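PDB 2PT5: shikimate kinase from Aquifex aeolicus, which probably catalyses the magnesium-dependent transfer of a phosphate from ATP to the 3-hydroxyl group of shikimate, a step on the way to chorismate. Local coordinates for residues E34-E39 with L58-V62; V97-I101 with R134-S138; I101-L107 with I126-F130. All blocks are in the same frame, centred on the assembly; numbering follows the deposited sequence.

Contacts 2 and 3 are neighbours: their centres lie about 11 Å apart, they share I101, and both use helix 127-137. Strand 95-100 meets the C-terminal end of that helix, and helix 103-109 its N-terminal end. Contact 1 stands apart on the opposite side of the chain's centre, about 22 Å from contact 2 and about 26 Å from contact 3 between centres, and joins helices 31-39 and 52-66. Each approaches predicted ligand-binding residues. Between nearest side-chain atoms, E59 of contact 1 is about 4 Å from D32, I101 about 4 Å from the P-loop residue C10, and F130 of contact 3 about 6 Å from R133; the Y137 side chain of contact 2 comes within about 3 Å of G78.

Contact 1. Residues E34-E39 with L58-V62; sequences EVQKRE and LEFEV
V35 packs into the angle between helices 31-39 and 52-66, its two methyls dividing the work. CG1, anti to the backbone N (chi1 169°), lies 3.6 Å from L58 CD1, the side chains running antiparallel past one another. CG2 reaches V62 CG2 at 3.6 Å and also rests against the backbone of the second helix, 3.7 Å from E59 CA. On the other branch of V62, CG1 meets E34 CB; beyond CB the E34 chain bends away, and its OE2 makes a salt bridge, weak as a hydrogen bond, with K37 NZ three residues on. R38 runs over V62 toward solvent. Its chain is extended as far as CD and then bends at chi3, which lays one guanidinium face over V62 CG2. NH1 makes a salt bridge with E61 OE1 at 3.2 Å, approached at the guanidinium edge with the carboxylate plane turned 61° away. E39, bent at chi2, reaches across to meet L58 CD1 with CG and the carboxylate, a tight contact, while OE1 is held by a hydrogen bond from outside, with Y54 OH. With an apolar centre and a salt bridge at the solvent side, the two short helical segments cross at 104°. E59 carries the contact close to the predicted substrate residues D32 and R56, consistent with the shikimate-binding region of this P-loop kinase family.

Contact 2. Residues V97-I101 with R134-S138; sequences VFIDI and RKIYS
The contact belongs to the sheet-helix interface of a P-loop kinase: strand 95-100 of the parallel sheet, next to the central strand 2-6, is covered by the C-terminal end of helix 127-137. F98 and Y137 meet at its centre. The CB of Y137 sits almost exactly over the F98 ring in a CH-pi contact, 3.3 Å from the ring centroid and 9° off the ring normal. The ring is clasped from both faces, because D100 CB lies over the opposite one, nearer the rim. With CG anti to the backbone N (chi1 172°), F98 stands out from the strand and its ring packs against the C-terminal part of the helix, where CD2 comes 3.8 Å from S138 N. The two aromatic rings themselves are oblique, their planes 38° apart; the Y137 ring runs on past F98 to a hydrogen bond between OH and G78 O, and it also meets F8 edge-to-face. Y137 CB over F98 thus joins strand to helix, while the rest of the same side chain extends to the P-loop and to G78, a predicted substrate residue. At the edge of the F98 packing, D100 and R134 form a bidentate salt bridge. R134 is extended from CG to NE and grips the carboxylate side-on: NH2 donates to D100 OD1 at 2.7 Å and NE to D100 OD2 at 2.9 Å, both on the syn side. OD1 has a second cationic partner in K143 of the neighbouring strand, which would be expected to keep D100 ionised. S138 OG turns back to R134 O at 2.9 Å, and this carbonyl also accepts from S138 N on the opposite face of its plane.

Contact 3. Residues I101-L107 with I126-F130; sequences IPFEVFL and IKNLF
Aromatic packing dominates: F130 of helix 127-137 meets F103 of helix 103-109 with a face and F106 of the same helix with an edge. The F103-F130 pair is edge-to-face: F103 CD1 comes down over the centre of the F130 ring, 3.4 Å from CG, with the planes at 62° and the centroids 4.7 Å apart. F103 CB adds a longer CH-pi contact over the same face. F106 lies on another side of F130. Its ring presents a face to F130 CD2, which is 3.4 Å from F106 CD2 and displaced toward the rim, while the edge of F130 is turned to F106 CD1; the planes are at 52°. All three phenylalanines place CG anti to the backbone N, and in F130 this torsion (chi1 166°) sends the ring across to the start of the other helix, where CZ touches the F103 backbone 3.5 Å from N. F8, in the loop after strand 2-6, extends the cluster, stacking on F130 and meeting F106. In the P-loop kinase fold this packing ties the helix after strand 95-100 to the N-terminal part of helix 127-137; R133, a predicted substrate residue, lies further along the same helix. Apolar contacts flank the rings. I126 turns CD1 to L107 CD1 at 3.8 Å and more loosely to F106 CE2, while L118 touches both I126 and F106. On the F103 side, CZ of that ring passes across K127, 4.1 Å from CA, before the lysine chain bends away at chi3. Among backbone atoms, I101 O lies at the F130 edge, near the ring plane, 4.0 Å from CZ.

Contact 1. Residues E34-E39 with L58-V62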
loop_
_atom_site.group_PDB
_atom_site.type_symbol
_atom_site.label_atom_id
_atom_site.label_comp_id
_atom_site.label_asym_id
_atom_site.label_seq_id
_atom_site.Cartn_x
_atom_site.Cartn_y
_atom_site.Cartn_z
ATOM N N GLU A 34 -3.715 -11.218 -1.834
ATOM C CA GLU A 34 -3.020 -12.424 -2.283
ATOM C C GLU A 34 -2.597 -13.264 -1.080
ATOM O O GLU A 34 -2.658 -14.492 -1.113
ATOM C CB GLU A 34 -1.792 -12.053 -3.121
ATOM C CG GLU A 34 -2.152 -11.379 -4.429
ATOM C CD GLU A 34 -3.207 -12.157 -5.196
ATOM O OE1 GLU A 34 -2.965 -13.336 -5.517
ATOM O OE2 GLU A 34 -4.285 -11.596 -5.475
ATOM N N VAL A 35 -2.176 -12.597 -0.011
ATOM C CA VAL A 35 -1.758 -13.300 1.192
ATOM C C VAL A 35 -2.919 -14.123 1.738
ATOM O O VAL A 35 -2.755 -15.292 2.083
ATOM C CB VAL A 35 -1.283 -12.318 2.277
ATOM C CG1 VAL A 35 -1.119 -13.052 3.610
ATOM C CG2 VAL A 35 0.038 -11.678 1.846
ATOM N N GLN A 36 -4.092 -13.502 1.807
ATOM C CA GLN A 36 -5.279 -14.176 2.305
ATOM C C GLN A 36 -5.673 -15.344 1.408
ATOM O O GLN A 36 -5.876 -16.453 1.897
ATOM C CB GLN A 36 -6.435 -13.183 2.422
ATOM C CG GLN A 36 -6.229 -12.171 3.537
ATOM C CD GLN A 36 -7.335 -11.134 3.619
ATOM O OE1 GLN A 36 -7.465 -10.274 2.747
ATOM N NE2 GLN A 36 -8.138 -11.213 4.674
ATOM N N LYS A 37 -5.771 -15.100 0.102
ATOM C CA LYS A 37 -6.139 -16.155 -0.835
ATOM C C LYS A 37 -5.172 -17.340 -0.768
ATOM O O LYS A 37 -5.591 -18.496 -0.875
ATOM C CB LYS A 37 -6.212 -15.598 -2.257
ATOM C CG LYS A 37 -7.249 -14.487 -2.413
ATOM C CD LYS A 37 -7.571 -14.176 -3.878
ATOM C CE LYS A 37 -6.345 -13.754 -4.672
ATOM N NZ LYS A 37 -6.690 -13.458 -6.091
ATOM N N ARG A 38 -3.886 -17.062 -0.570
ATOM C CA ARG A 38 -2.898 -18.134 -0.470
ATOM C C ARG A 38 -3.074 -18.964 0.803
ATOM O O ARG A 38 -3.053 -20.194 0.753
ATOM C CB ARG A 38 -1.475 -17.576 -0.501
ATOM C CG ARG A 38 -0.419 -18.649 -0.279
ATOM C CD ARG A 38 0.993 -18.113 -0.395
ATOM N NE ARG A 38 1.259 -17.548 -1.714
ATOM C CZ ARG A 38 2.448 -17.091 -2.100
ATOM N NH1 ARG A 38 3.477 -17.140 -1.261
ATOM N NH2 ARG A 38 2.610 -16.582 -3.319
ATOM N N GLU A 39 -3.242 -18.292 1.940
ATOM C CA GLU A 39 -3.416 -18.973 3.222
ATOM C C GLU A 39 -4.835 -19.502 3.390
ATOM O O GLU A 39 -5.086 -20.378 4.217
ATOM C CB GLU A 39 -3.114 -18.017 4.376
ATOM C CG GLU A 39 -1.726 -17.406 4.353
ATOM C CD GLU A 39 -0.629 -18.427 4.577
ATOM O OE1 GLU A 39 -0.640 -19.085 5.640
ATOM O OE2 GLU A 39 0.246 -18.566 3.691
ATOM N N LEU A 58 5.308 -13.407 5.604
ATOM C CA LEU A 58 4.517 -13.939 4.505
ATOM C C LEU A 58 4.235 -12.867 3.443
ATOM O O LEU A 58 4.424 -13.100 2.242
ATOM C CB LEU A 58 3.187 -14.481 5.035
ATOM C CG LEU A 58 2.506 -15.634 4.292
ATOM C CD1 LEU A 58 1.059 -15.713 4.747
ATOM C CD2 LEU A 58 2.571 -15.431 2.786
ATOM N N GLU A 59 3.781 -11.694 3.879
ATOM C CA GLU A 59 3.462 -10.638 2.932
ATOM C C GLU A 59 4.713 -10.175 2.183
ATOM O O GLU A 59 4.637 -9.765 1.023
ATOM C CB GLU A 59 2.763 -9.462 3.636
ATOM C CG GLU A 59 3.616 -8.671 4.609
ATOM C CD GLU A 59 2.813 -7.615 5.363
ATOM O OE1 GLU A 59 3.427 -6.841 6.131
ATOM O OE2 GLU A 59 1.571 -7.560 5.195
ATOM N N PHE A 60 5.872 -10.253 2.830
ATOM C CA PHE A 60 7.085 -9.846 2.140
ATOM C C PHE A 60 7.405 -10.908 1.083
ATOM O O PHE A 60 7.815 -10.585 -0.033
ATOM C CB PHE A 60 8.249 -9.691 3.117
ATOM C CG PHE A 60 9.424 -8.951 2.542
ATOM C CD1 PHE A 60 9.358 -8.389 1.268
ATOM C CD2 PHE A 60 10.597 -8.815 3.269
ATOM C CE1 PHE A 60 10.439 -7.712 0.726
ATOM C CE2 PHE A 60 11.687 -8.135 2.735
ATOM C CZ PHE A 60 11.605 -7.584 1.459
ATOM N N GLU A 61 7.196 -12.173 1.433
ATOM C CA GLU A 61 7.434 -13.270 0.498
ATOM C C GLU A 61 6.523 -13.088 -0.707
ATOM O O GLU A 61 6.955 -13.209 -1.858
ATOM C CB GLU A 61 7.120 -14.621 1.149
ATOM C CG GLU A 61 7.038 -15.772 0.143
ATOM C CD GLU A 61 6.493 -17.065 0.738
ATOM O OE1 GLU A 61 6.250 -18.014 -0.039
ATOM O OE2 GLU A 61 6.310 -17.135 1.974
ATOM N N VAL A 62 5.256 -12.800 -0.427
ATOM C CA VAL A 62 4.271 -12.607 -1.478
ATOM C C VAL A 62 4.663 -11.433 -2.367
ATOM O O VAL A 62 4.461 -11.470 -3.583
ATOM C CB VAL A 62 2.867 -12.361 -0.880
ATOM C CG1 VAL A 62 1.877 -12.062 -1.979
ATOM C CG2 VAL A 62 2.421 -13.588 -0.088
#

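Contact 2. Residues V97-I101 with R134-S138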
loop_
_atom_site.group_PDB
_atom_site.type_symbol
_atom_site.label_atom_id
_atom_site.label_comp_id
_atom_site.label_asym_id
_atom_site.label_seq_id
_atom_site.Cartn_x
_atom_site.Cartn_y
_atom_site.Cartn_z
ATOM N N VAL A 97 5.201 4.467 -5.367
ATOM C CA VAL A 97 4.308 5.620 -5.363
ATOM C C VAL A 97 3.549 5.740 -4.052
ATOM O O VAL A 97 2.794 4.840 -3.671
ATOM C CB VAL A 97 3.262 5.530 -6.504
ATOM C CG1 VAL A 97 2.449 6.806 -6.561
ATOM C CG2 VAL A 97 3.956 5.274 -7.837
ATOM N N PHE A 98 3.734 6.869 -3.380
ATOM C CA PHE A 98 3.067 7.109 -2.112
ATOM C C PHE A 98 1.822 7.953 -2.331
ATOM O O PHE A 98 1.900 9.099 -2.769
ATOM C CB PHE A 98 4.034 7.801 -1.127
ATOM C CG PHE A 98 3.386 8.280 0.161
ATOM C CD1 PHE A 98 2.321 7.588 0.740
ATOM C CD2 PHE A 98 3.877 9.415 0.814
ATOM C CE1 PHE A 98 1.756 8.015 1.943
ATOM C CE2 PHE A 98 3.319 9.854 2.024
ATOM C CZ PHE A 98 2.259 9.153 2.590
ATOM N N ILE A 99 0.669 7.360 -2.054
ATOM C CA ILE A 99 -0.598 8.065 -2.182
ATOM C C ILE A 99 -0.839 8.620 -0.784
ATOM O O ILE A 99 -1.288 7.916 0.127
ATOM C CB ILE A 99 -1.713 7.107 -2.599
ATOM C CG1 ILE A 99 -1.364 6.497 -3.960
ATOM C CG2 ILE A 99 -3.032 7.847 -2.654
ATOM C CD1 ILE A 99 -2.289 5.359 -4.396
ATOM N N ASP A 100 -0.516 9.898 -0.640
ATOM C CA ASP A 100 -0.584 10.619 0.626
ATOM C C ASP A 100 -1.909 11.277 1.006
ATOM O O ASP A 100 -2.464 12.049 0.234
ATOM C CB ASP A 100 0.505 11.697 0.604
ATOM C CG ASP A 100 0.749 12.321 1.962
ATOM O OD1 ASP A 100 1.199 13.484 1.992
ATOM O OD2 ASP A 100 0.517 11.650 2.989
ATOM N N ILE A 101 -2.402 10.962 2.201
ATOM C CA ILE A 101 -3.614 11.582 2.733
ATOM C C ILE A 101 -3.240 12.163 4.099
ATOM O O ILE A 101 -2.468 11.557 4.853
ATOM C CB ILE A 101 -4.776 10.577 2.939
ATOM C CG1 ILE A 101 -4.292 9.371 3.739
ATOM C CG2 ILE A 101 -5.368 10.176 1.590
ATOM C CD1 ILE A 101 -5.403 8.397 4.104
ATOM N N ARG A 134 4.178 7.324 8.081
ATOM C CA ARG A 134 4.195 8.340 7.027
ATOM C C ARG A 134 5.619 8.798 6.671
ATOM O O ARG A 134 5.893 9.188 5.534
ATOM C CB ARG A 134 3.339 9.549 7.439
ATOM C CG ARG A 134 3.187 10.591 6.341
ATOM C CD ARG A 134 1.996 11.530 6.574
ATOM N NE ARG A 134 1.853 12.469 5.463
ATOM C CZ ARG A 134 2.625 13.541 5.266
ATOM N NH1 ARG A 134 3.603 13.838 6.119
ATOM N NH2 ARG A 134 2.454 14.297 4.187
ATOM N N LYS A 135 6.520 8.756 7.646
ATOM C CA LYS A 135 7.911 9.150 7.427
ATOM C C LYS A 135 8.564 8.150 6.472
ATOM O O LYS A 135 9.409 8.512 5.647
ATOM C CB LYS A 135 8.678 9.171 8.758
ATOM C CG LYS A 135 8.352 10.365 9.644
ATOM C CD LYS A 135 9.048 10.277 11.013
ATOM C CE LYS A 135 8.615 11.428 11.917
ATOM N NZ LYS A 135 8.994 11.232 13.356
ATOM N N ILE A 136 8.173 6.888 6.591
ATOM C CA ILE A 136 8.716 5.861 5.721
ATOM C C ILE A 136 8.057 6.011 4.340
ATOM O O ILE A 136 8.740 6.038 3.320
ATOM C CB ILE A 136 8.443 4.451 6.282
ATOM C CG1 ILE A 136 9.001 4.336 7.712
ATOM C CG2 ILE A 136 9.065 3.402 5.370
ATOM C CD1 ILE A 136 10.494 4.626 7.830
ATOM N N TYR A 137 6.733 6.128 4.313
ATOM C CA TYR A 137 6.027 6.287 3.042
ATOM C C TYR A 137 6.658 7.403 2.216
ATOM O O TYR A 137 6.854 7.257 1.006
ATOM C CB TYR A 137 4.548 6.631 3.263
ATOM C CG TYR A 137 3.709 5.561 3.922
ATOM C CD1 TYR A 137 3.972 4.210 3.721
ATOM C CD2 TYR A 137 2.623 5.909 4.731
ATOM C CE1 TYR A 137 3.180 3.224 4.316
ATOM C CE2 TYR A 137 1.825 4.936 5.329
ATOM C CZ TYR A 137 2.110 3.596 5.117
ATOM O OH TYR A 137 1.353 2.629 5.740
ATOM N N SER A 138 6.985 8.513 2.881
ATOM C CA SER A 138 7.573 9.679 2.215
ATOM C C SER A 138 8.878 9.399 1.491
ATOM O O SER A 138 9.358 10.243 0.746
ATOM C CB SER A 138 7.800 10.825 3.217
ATOM O OG SER A 138 6.574 11.327 3.731
#

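Contact 3. Residues I101-L107 with I126-F130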
loop_
_atom_site.group_PDB
_atom_site.type_symbol
_atom_site.label_atom_id
_atom_site.label_comp_id
_atom_site.label_asym_id
_atom_site.label_seq_id
_atom_site.Cartn_x
_atom_site.Cartn_y
_atom_site.Cartn_z
ATOM N N ILE A 101 -2.402 10.962 2.201
ATOM C CA ILE A 101 -3.614 11.582 2.733
ATOM C C ILE A 101 -3.240 12.163 4.099
ATOM O O ILE A 101 -2.468 11.557 4.853
ATOM C CB ILE A 101 -4.776 10.577 2.939
ATOM C CG1 ILE A 101 -4.292 9.371 3.739
ATOM C CG2 ILE A 101 -5.368 10.176 1.590
ATOM C CD1 ILE A 101 -5.403 8.397 4.104
ATOM N N PRO A 102 -3.768 13.352 4.430
ATOM C CA PRO A 102 -3.500 14.028 5.705
ATOM C C PRO A 102 -4.133 13.304 6.894
ATOM O O PRO A 102 -5.060 12.509 6.722
ATOM C CB PRO A 102 -4.085 15.420 5.485
ATOM C CG PRO A 102 -5.237 15.148 4.553
ATOM C CD PRO A 102 -4.638 14.173 3.569
ATOM N N PHE A 103 -3.640 13.584 8.097
ATOM C CA PHE A 103 -4.150 12.917 9.296
ATOM C C PHE A 103 -5.665 12.988 9.450
ATOM O O PHE A 103 -6.284 11.997 9.812
ATOM C CB PHE A 103 -3.479 13.485 10.557
ATOM C CG PHE A 103 -3.731 12.672 11.817
ATOM C CD1 PHE A 103 -3.431 11.308 11.862
ATOM C CD2 PHE A 103 -4.199 13.288 12.981
ATOM C CE1 PHE A 103 -3.587 10.567 13.049
ATOM C CE2 PHE A 103 -4.357 12.555 14.173
ATOM C CZ PHE A 103 -4.049 11.194 14.204
ATOM N N GLU A 104 -6.269 14.144 9.174
ATOM C CA GLU A 104 -7.718 14.268 9.328
ATOM C C GLU A 104 -8.491 13.327 8.394
ATOM O O GLU A 104 -9.544 12.812 8.768
ATOM C CB GLU A 104 -8.185 15.728 9.125
ATOM C CG GLU A 104 -8.040 16.257 7.705
ATOM C CD GLU A 104 -6.730 16.975 7.469
ATOM O OE1 GLU A 104 -5.777 16.779 8.260
ATOM O OE2 GLU A 104 -6.652 17.729 6.479
ATOM N N VAL A 105 -7.972 13.095 7.191
ATOM C CA VAL A 105 -8.634 12.201 6.239
ATOM C C VAL A 105 -8.480 10.757 6.711
ATOM O O VAL A 105 -9.423 9.966 6.674
ATOM C CB VAL A 105 -8.029 12.334 4.830
ATOM C CG1 VAL A 105 -8.569 11.233 3.923
ATOM C CG2 VAL A 105 -8.368 13.707 4.249
ATOM N N PHE A 106 -7.267 10.433 7.142
ATOM C CA PHE A 106 -6.913 9.114 7.660
ATOM C C PHE A 106 -7.880 8.748 8.777
ATOM O O PHE A 106 -8.457 7.661 8.800
ATOM C CB PHE A 106 -5.482 9.178 8.208
ATOM C CG PHE A 106 -5.099 8.027 9.098
ATOM C CD1 PHE A 106 -4.765 6.785 8.562
ATOM C CD2 PHE A 106 -5.022 8.203 10.475
ATOM C CE1 PHE A 106 -4.352 5.740 9.385
ATOM C CE2 PHE A 106 -4.611 7.167 11.306
ATOM C CZ PHE A 106 -4.273 5.930 10.758
ATOM N N LEU A 107 -8.060 9.687 9.692
ATOM C CA LEU A 107 -8.925 9.506 10.846
ATOM C C LEU A 107 -10.372 9.226 10.464
ATOM O O LEU A 107 -11.023 8.382 11.066
ATOM C CB LEU A 107 -8.855 10.755 11.717
ATOM C CG LEU A 107 -8.397 10.650 13.170
ATOM C CD1 LEU A 107 -7.381 9.547 13.353
ATOM C CD2 LEU A 107 -7.829 12.001 13.580
ATOM N N ILE A 126 -3.022 5.765 18.020
ATOM C CA ILE A 126 -2.612 5.728 16.610
ATOM C C ILE A 126 -1.917 6.965 16.021
ATOM O O ILE A 126 -1.543 6.952 14.846
ATOM C CB ILE A 126 -3.830 5.451 15.703
ATOM C CG1 ILE A 126 -4.776 6.650 15.749
ATOM C CG2 ILE A 126 -4.547 4.178 16.149
ATOM C CD1 ILE A 126 -6.123 6.422 15.100
ATOM N N LYS A 127 -1.746 8.031 16.797
ATOM C CA LYS A 127 -1.103 9.230 16.241
ATOM C C LYS A 127 0.375 9.020 15.917
ATOM O O LYS A 127 0.858 9.443 14.870
ATOM C CB LYS A 127 -1.255 10.425 17.197
ATOM C CG LYS A 127 -0.710 11.723 16.628
ATOM C CD LYS A 127 -1.224 12.951 17.392
ATOM C CE LYS A 127 -0.892 12.892 18.892
ATOM N NZ LYS A 127 0.576 12.936 19.171
ATOM N N ASN A 128 1.088 8.358 16.817
ATOM C CA ASN A 128 2.512 8.109 16.620
ATOM C C ASN A 128 2.767 7.151 15.451
ATOM O O ASN A 128 3.702 7.341 14.662
ATOM C CB ASN A 128 3.116 7.544 17.913
ATOM C CG ASN A 128 4.636 7.457 17.867
ATOM O OD1 ASN A 128 5.205 6.499 17.345
ATOM N ND2 ASN A 128 5.298 8.472 18.409
ATOM N N LEU A 129 1.924 6.130 15.332
ATOM C CA LEU A 129 2.082 5.157 14.263
ATOM C C LEU A 129 1.837 5.836 12.914
ATOM O O LEU A 129 2.572 5.610 11.947
ATOM C CB LEU A 129 1.119 3.978 14.476
ATOM C CG LEU A 129 1.415 2.690 13.697
ATOM C CD1 LEU A 129 2.864 2.266 13.926
ATOM C CD2 LEU A 129 0.466 1.587 14.145
ATOM N N PHE A 130 0.813 6.678 12.851
ATOM C CA PHE A 130 0.510 7.398 11.622
ATOM C C PHE A 130 1.688 8.295 11.250
ATOM O O PHE A 130 2.125 8.310 10.100
ATOM C CB PHE A 130 -0.752 8.250 11.788
ATOM C CG PHE A 130 -0.944 9.263 10.692
ATOM C CD1 PHE A 130 -0.223 10.453 10.691
ATOM C CD2 PHE A 130 -1.823 9.016 9.643
ATOM C CE1 PHE A 130 -0.372 11.387 9.662
ATOM C CE2 PHE A 130 -1.977 9.943 8.609
ATOM C CZ PHE A 130 -1.250 11.130 8.620
#